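Local coordinates for citrate synthase (PDB 6ABX), which catalyses the condensation of oxaloacetate with acetyl-CoA to give citrate and free CoA, the entry step of the tricarboxylic acid cycle, at the interface of chains A and B. Coordinates in Å, arbitrary orientation; residue numbers count along the deposited sequence, not the author numbering. Chains: chain A/B, Citrate synthase.

Contact 1: the interface of chains A and B. Residues chain A 356-357, 360; chain B 15, 17-19, 28.
A:Val357 N gives a nearly straight hydrogen bond to the carbonyl O of B:Thr15 at 2.8 Å, pairing the end of strand 353-356 of one subunit with strand 11-15 of the other as a parallel bridge between A:Tyr356 and B:Thr15. In this citrate synthase dimer the C-terminal stretch of each chain thus reaches over its partner and joins the small N-terminal strands there. Next to the bridge, two tyrosines and a leucine form the apolar part of the contact. The ring of A:Tyr356 swings away from its own backbone N (chi1 -172°) and lies across the start of strand 18-21 of chain B. One face receives the methylene of B:Tyr19, whose CB stands 3.8 Å from the ring centroid, while the backbone N of B:Thr18 lies at the ring edge, in plane. The two aromatic rings meet edge to face with their planes at 66°, B:Tyr19 CD1 coming within 3.7 Å of A:Tyr356 CG. CG2 of B:Thr15 touches A:Tyr356 CD1 at 4.0 Å. Replacing A:Tyr356 with alanine would probably open a gap over B:Tyr19 CB and take the aromatic partner from its ring, leaving it held on the A:Leu360 side. A:Leu360, farther along the C-terminal stretch, comes in at about a right angle to B:Tyr19. Its CD1 methyl sits over the ring face toward the rim, 3.4 Å from B:Tyr19 CD2, and its CD2 methyl rests against B:Tyr19 CB at 3.5 Å. A:Leu360 CD2 also reaches CD1 of B:Tyr28, on strand 26-29, at 4.1 Å. B:Ile17 N bonds to the hydroxyl OG1 of B:Thr15, bracing the turn between strands 11-15 and 18-21.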
ATOM      1  N   TYR A 356     -15.443   7.912 -17.920  1.00 20.36           N
ATOM      2  CA  TYR A 356     -15.124   6.975 -18.966  1.00 20.28           C
ATOM      3  C   TYR A 356     -15.110   7.686 -20.319  1.00 22.58           C
ATOM      4  O   TYR A 356     -16.059   8.438 -20.617  1.00 22.58           O
ATOM      5  CB  TYR A 356     -16.130   5.837 -19.036  1.00 20.90           C
ATOM      6  CG  TYR A 356     -15.695   4.760 -19.995  1.00 22.59           C
ATOM      7  CD1 TYR A 356     -14.786   3.784 -19.599  1.00 21.70           C
ATOM      8  CD2 TYR A 356     -16.150   4.705 -21.303  1.00 23.30           C
ATOM      9  CE1 TYR A 356     -14.389   2.774 -20.446  1.00 21.24           C
ATOM     10  CE2 TYR A 356     -15.741   3.703 -22.168  1.00 22.70           C
ATOM     11  CZ  TYR A 356     -14.839   2.747 -21.748  1.00 21.95           C
ATOM     12  OH  TYR A 356     -14.428   1.742 -22.577  1.00 22.13           O
ATOM     13  N   VAL A 357     -14.050   7.447 -21.087  1.00 23.29           N
ATOM     14  CA  VAL A 357     -13.909   7.927 -22.457  1.00 28.08           C
ATOM     15  C   VAL A 357     -13.828   6.723 -23.414  1.00 28.44           C
ATOM     16  O   VAL A 357     -12.928   5.897 -23.384  1.00 29.78           O
ATOM     17  CB  VAL A 357     -12.693   8.865 -22.571  1.00 31.65           C
ATOM     18  CG1 VAL A 357     -12.480   9.331 -24.011  1.00 38.60           C
ATOM     19  CG2 VAL A 357     -12.813  10.036 -21.605  1.00 32.28           C
ATOM     20  N   LEU A 360     -18.817   1.877 -26.103  1.00 26.31           N
ATOM     21  CA  LEU A 360     -19.329   0.718 -25.427  1.00 26.87           C
ATOM     22  C   LEU A 360     -20.024  -0.160 -26.464  1.00 28.67           C
ATOM     23  O   LEU A 360     -20.389   0.313 -27.507  1.00 36.27           O
ATOM     24  CB  LEU A 360     -20.310   1.127 -24.317  1.00 29.77           C
ATOM     25  CG  LEU A 360     -19.785   2.116 -23.272  1.00 29.12           C
ATOM     26  CD1 LEU A 360     -20.863   2.440 -22.242  1.00 31.18           C
ATOM     27  CD2 LEU A 360     -18.576   1.549 -22.586  1.00 29.47           C
TER
ATOM     28  N   THR B  15     -10.682   7.380 -17.889  1.00 17.83           N
ATOM     29  CA  THR B  15     -10.262   6.000 -18.188  1.00 17.65           C
ATOM     30  C   THR B  15     -10.929   5.498 -19.461  1.00 17.48           C
ATOM     31  O   THR B  15     -12.020   5.949 -19.784  1.00 17.14           O
ATOM     32  CB  THR B  15     -10.601   5.055 -17.027  1.00 17.51           C
ATOM     33  OG1 THR B  15      -9.983   3.779 -17.233  1.00 16.98           O
ATOM     34  CG2 THR B  15     -12.083   4.820 -16.869  1.00 19.00           C
ATOM     35  N   ILE B  17     -10.510   1.937 -19.788  1.00 15.99           N
ATOM     36  CA  ILE B  17     -10.324   0.520 -19.501  1.00 15.49           C
ATOM     37  C   ILE B  17     -11.683  -0.132 -19.226  1.00 16.38           C
ATOM     38  O   ILE B  17     -12.094  -1.063 -19.926  1.00 18.90           O
ATOM     39  CB  ILE B  17      -9.273   0.298 -18.388  1.00 15.05           C
ATOM     40  CG1 ILE B  17      -7.911   0.909 -18.754  1.00 16.55           C
ATOM     41  CG2 ILE B  17      -9.138  -1.180 -18.034  1.00 15.66           C
ATOM     42  CD1 ILE B  17      -6.925   0.922 -17.601  1.00 15.11           C
ATOM     43  N   THR B  18     -12.357   0.271 -18.163  1.00 16.06           N
ATOM     44  CA  THR B  18     -13.549  -0.418 -17.718  1.00 16.04           C
ATOM     45  C   THR B  18     -14.677   0.587 -17.493  1.00 16.04           C
ATOM     46  O   THR B  18     -14.519   1.635 -16.858  1.00 16.35           O
ATOM     47  CB  THR B  18     -13.301  -1.235 -16.451  1.00 17.12           C
ATOM     48  OG1 THR B  18     -12.322  -2.240 -16.755  1.00 16.83           O
ATOM     49  CG2 THR B  18     -14.594  -1.800 -15.919  1.00 16.09           C
ATOM     50  N   TYR B  19     -15.839   0.228 -18.038  1.00 15.80           N
ATOM     51  CA  TYR B  19     -17.069   0.942 -17.829  1.00 16.98           C
ATOM     52  C   TYR B  19     -18.039   0.035 -17.059  1.00 15.18           C
ATOM     53  O   TYR B  19     -18.274  -1.076 -17.485  1.00 17.20           O
ATOM     54  CB  TYR B  19     -17.687   1.389 -19.160  1.00 17.47           C
ATOM     55  CG  TYR B  19     -18.957   2.168 -18.957  1.00 22.42           C
ATOM     56  CD1 TYR B  19     -18.890   3.488 -18.566  1.00 27.74           C
ATOM     57  CD2 TYR B  19     -20.202   1.570 -19.018  1.00 26.10           C
ATOM     58  CE1 TYR B  19     -20.030   4.232 -18.333  1.00 31.70           C
ATOM     59  CE2 TYR B  19     -21.364   2.295 -18.792  1.00 28.71           C
ATOM     60  CZ  TYR B  19     -21.271   3.634 -18.435  1.00 29.72           C
ATOM     61  OH  TYR B  19     -22.368   4.410 -18.196  1.00 31.85           O
ATOM     62  N   TYR B  28     -18.063  -3.516 -19.111  1.00 13.38           N
ATOM     63  CA  TYR B  28     -17.292  -3.576 -20.360  1.00 14.48           C
ATOM     64  C   TYR B  28     -15.792  -3.427 -20.063  1.00 14.94           C
ATOM     65  O   TYR B  28     -15.404  -2.611 -19.236  1.00 14.84           O
ATOM     66  CB  TYR B  28     -17.686  -2.453 -21.324  1.00 14.57           C
ATOM     67  CG  TYR B  28     -19.147  -2.470 -21.674  1.00 15.85           C
ATOM     68  CD1 TYR B  28     -20.058  -1.835 -20.840  1.00 18.48           C
ATOM     69  CD2 TYR B  28     -19.628  -3.148 -22.788  1.00 18.01           C
ATOM     70  CE1 TYR B  28     -21.413  -1.841 -21.120  1.00 18.31           C
ATOM     71  CE2 TYR B  28     -20.997  -3.178 -23.063  1.00 19.13           C
ATOM     72  CZ  TYR B  28     -21.875  -2.521 -22.227  1.00 20.25           C
ATOM     73  OH  TYR B  28     -23.240  -2.532 -22.435  1.00 26.89           O
TER

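Contact 2: the interface of chains A and B. Residues chain A 196-197, 200; chain B 93, 96, 207, 210.
B:Lys210 and A:Asp197 form a salt bridge between subunits, NZ lying 2.7 Å from the carboxylate oxygen OD1. The lysine chain is extended beyond CG and crosses the aspartate at about a right angle, and its ammonium meets OD1 from above the carboxylate plane, 54° out of it. The same ammonium, B:Lys210 NZ, forms a salt bridge within its own chain to B:Asp93 OD1 at 2.8 Å, on the syn side of that carboxylate. B:Arg96 NH1 forms a second salt bridge to the same B:Asp93 OD1, and its guanidinium lies with one face over the CA of B:Asp93. The lysine and arginine probably offset the likeness in charge of the two aspartates, A:Asp197 OD1 and B:Asp93 OD1 being 4.2 Å apart.

Among the hydrogen bonds of hydroxyl and backbone groups, the hydroxyl OG of A:Ser196 donates to the carbonyl O of B:Ser207 at 2.7 Å, near the end of helix 198-209. A:Ser200 OG bonds to A:Asp197 OD1 from the face opposite B:Lys210, so this oxygen is gripped from both sides. The backbone N of A:Ser200 holds the other oxygen, A:Asp197 OD2, at 3.0 Å; together these bonds cap the start of helix 198-209 in chain A and fix the carboxylate. A:Ser200 OG also accepts a hydrogen bond from B:Arg96 NH1 at 2.6 Å, in the plane of the guanidinium. A bend at chi3 (66°) turns the arginine tip toward this serine.

Water 1 joins both subunits, 2.8 Å from A:Asp197 OD2 and within hydrogen-bonding distance of both terminal nitrogens of B:Arg96. Apolar contact is slight: CB of A:Ser200 and CB of B:Ser207 lie 3.8 Å apart.

This polar network ties the capped start of helix 198-209 in one subunit to the end of the same helix and to helix 91-105 in the other, helping to hold the citrate synthase dimer together.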
ATOM      1  N   SER A 196      -8.558  -4.178   6.174  1.00 12.24           N
ATOM      2  CA  SER A 196      -7.301  -4.849   6.183  1.00 12.89           C
ATOM      3  C   SER A 196      -6.527  -4.465   7.434  1.00 13.35           C
ATOM      4  O   SER A 196      -6.793  -3.454   8.092  1.00 15.81           O
ATOM      5  CB  SER A 196      -6.514  -4.525   4.936  1.00 12.91           C
ATOM      6  OG  SER A 196      -5.428  -5.413   4.841  1.00 13.99           O
ATOM      7  N   ASP A 197      -5.498  -5.229   7.730  1.00 13.33           N
ATOM      8  CA  ASP A 197      -4.774  -5.061   9.011  1.00 14.20           C
ATOM      9  C   ASP A 197      -3.790  -3.881   8.953  1.00 13.01           C
ATOM     10  O   ASP A 197      -3.452  -3.375   7.906  1.00 12.01           O
ATOM     11  CB  ASP A 197      -4.034  -6.354   9.296  1.00 14.12           C
ATOM     12  CG  ASP A 197      -2.954  -6.627   8.278  1.00 16.33           C
ATOM     13  OD1 ASP A 197      -3.297  -7.124   7.186  1.00 15.33           O
ATOM     14  OD2 ASP A 197      -1.767  -6.320   8.572  1.00 16.40           O
ATOM     15  N   SER A 200      -0.588  -4.219   6.780  1.00 12.99           N
ATOM     16  CA  SER A 200      -0.935  -3.979   5.366  1.00 12.47           C
ATOM     17  C   SER A 200      -0.996  -2.480   5.082  1.00 11.50           C
ATOM     18  O   SER A 200      -0.445  -1.999   4.078  1.00 11.56           O
ATOM     19  CB  SER A 200      -2.250  -4.632   5.029  1.00 12.86           C
ATOM     20  OG  SER A 200      -2.138  -6.043   5.028  1.00 14.54           O
TER
ATOM     21  N   ASP B  93      -0.908 -12.325   3.175  1.00 14.15           N
ATOM     22  CA  ASP B  93       0.372 -11.781   3.664  1.00 15.92           C
ATOM     23  C   ASP B  93       1.576 -12.448   3.004  1.00 13.93           C
ATOM     24  O   ASP B  93       2.568 -11.789   2.707  1.00 14.74           O
ATOM     25  CB  ASP B  93       0.529 -11.833   5.175  1.00 18.01           C
ATOM     26  CG  ASP B  93      -0.536 -11.081   5.947  1.00 21.30           C
ATOM     27  OD1 ASP B  93      -1.255 -10.279   5.325  1.00 21.33           O
ATOM     28  OD2 ASP B  93      -0.681 -11.382   7.152  1.00 25.10           O
ATOM     29  N   ARG B  96       1.676 -10.899  -0.564  1.00 14.25           N
ATOM     30  CA  ARG B  96       2.130  -9.473  -0.386  1.00 14.08           C
ATOM     31  C   ARG B  96       3.656  -9.479  -0.272  1.00 14.83           C
ATOM     32  O   ARG B  96       4.369  -8.773  -1.015  1.00 14.55           O
ATOM     33  CB  ARG B  96       1.450  -8.832   0.827  1.00 14.74           C
ATOM     34  CG  ARG B  96       1.812  -7.361   1.107  1.00 15.31           C
ATOM     35  CD  ARG B  96       1.259  -6.902   2.438  1.00 16.81           C
ATOM     36  NE  ARG B  96       1.868  -7.573   3.594  1.00 17.11           N
ATOM     37  CZ  ARG B  96       1.273  -7.869   4.745  1.00 16.75           C
ATOM     38  NH1 ARG B  96       0.013  -7.517   4.953  1.00 24.44           N
ATOM     39  NH2 ARG B  96       1.890  -8.588   5.668  1.00 18.20           N
ATOM     40  N   SER B 207      -2.513  -5.436  -0.386  1.00 11.18           N
ATOM     41  CA  SER B 207      -2.767  -4.993   0.987  1.00 11.47           C
ATOM     42  C   SER B 207      -4.223  -4.587   1.193  1.00 12.10           C
ATOM     43  O   SER B 207      -4.847  -4.916   2.202  1.00 11.94           O
ATOM     44  CB  SER B 207      -1.824  -3.881   1.303  1.00 12.50           C
ATOM     45  OG  SER B 207      -0.499  -4.373   1.377  1.00 13.64           O
ATOM     46  N   LYS B 210      -7.071  -7.636   0.502  1.00 13.50           N
ATOM     47  CA  LYS B 210      -7.155  -8.549   1.622  1.00 14.01           C
ATOM     48  C   LYS B 210      -8.371  -8.249   2.506  1.00 13.56           C
ATOM     49  O   LYS B 210      -8.861  -9.120   3.166  1.00 15.40           O
ATOM     50  CB  LYS B 210      -5.891  -8.424   2.483  1.00 14.43           C
ATOM     51  CG  LYS B 210      -5.883  -9.320   3.694  1.00 16.42           C
ATOM     52  CD  LYS B 210      -4.641  -9.159   4.520  1.00 16.20           C
ATOM     53  CE  LYS B 210      -4.732 -10.016   5.766  1.00 17.63           C
ATOM     54  NZ  LYS B 210      -3.617  -9.770   6.705  1.00 18.68           N
TER
HETATM   55  O   HOH W   1      -0.003  -8.447   7.906  1.00 19.70           O

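The C-alpha centres of contact 1 and contact 2 lie about 28 Å apart on the same dimer interface. They share no residue or secondary-structure element: contact 1 joins the C-terminal stretch to N-terminal strands, whereas contact 2 joins helices and the loop residues at their ends. Two-fold symmetry repeats each with the chains exchanged. The centre of contact 1 is about 14 Å from B:His253, and that of contact 2 about 15 Å from B:Asp307. Both may help to frame the catalytic site, one by strand pairing and apolar cover, the other by salt bridges and helix ends; the distances show no direct part in catalysis.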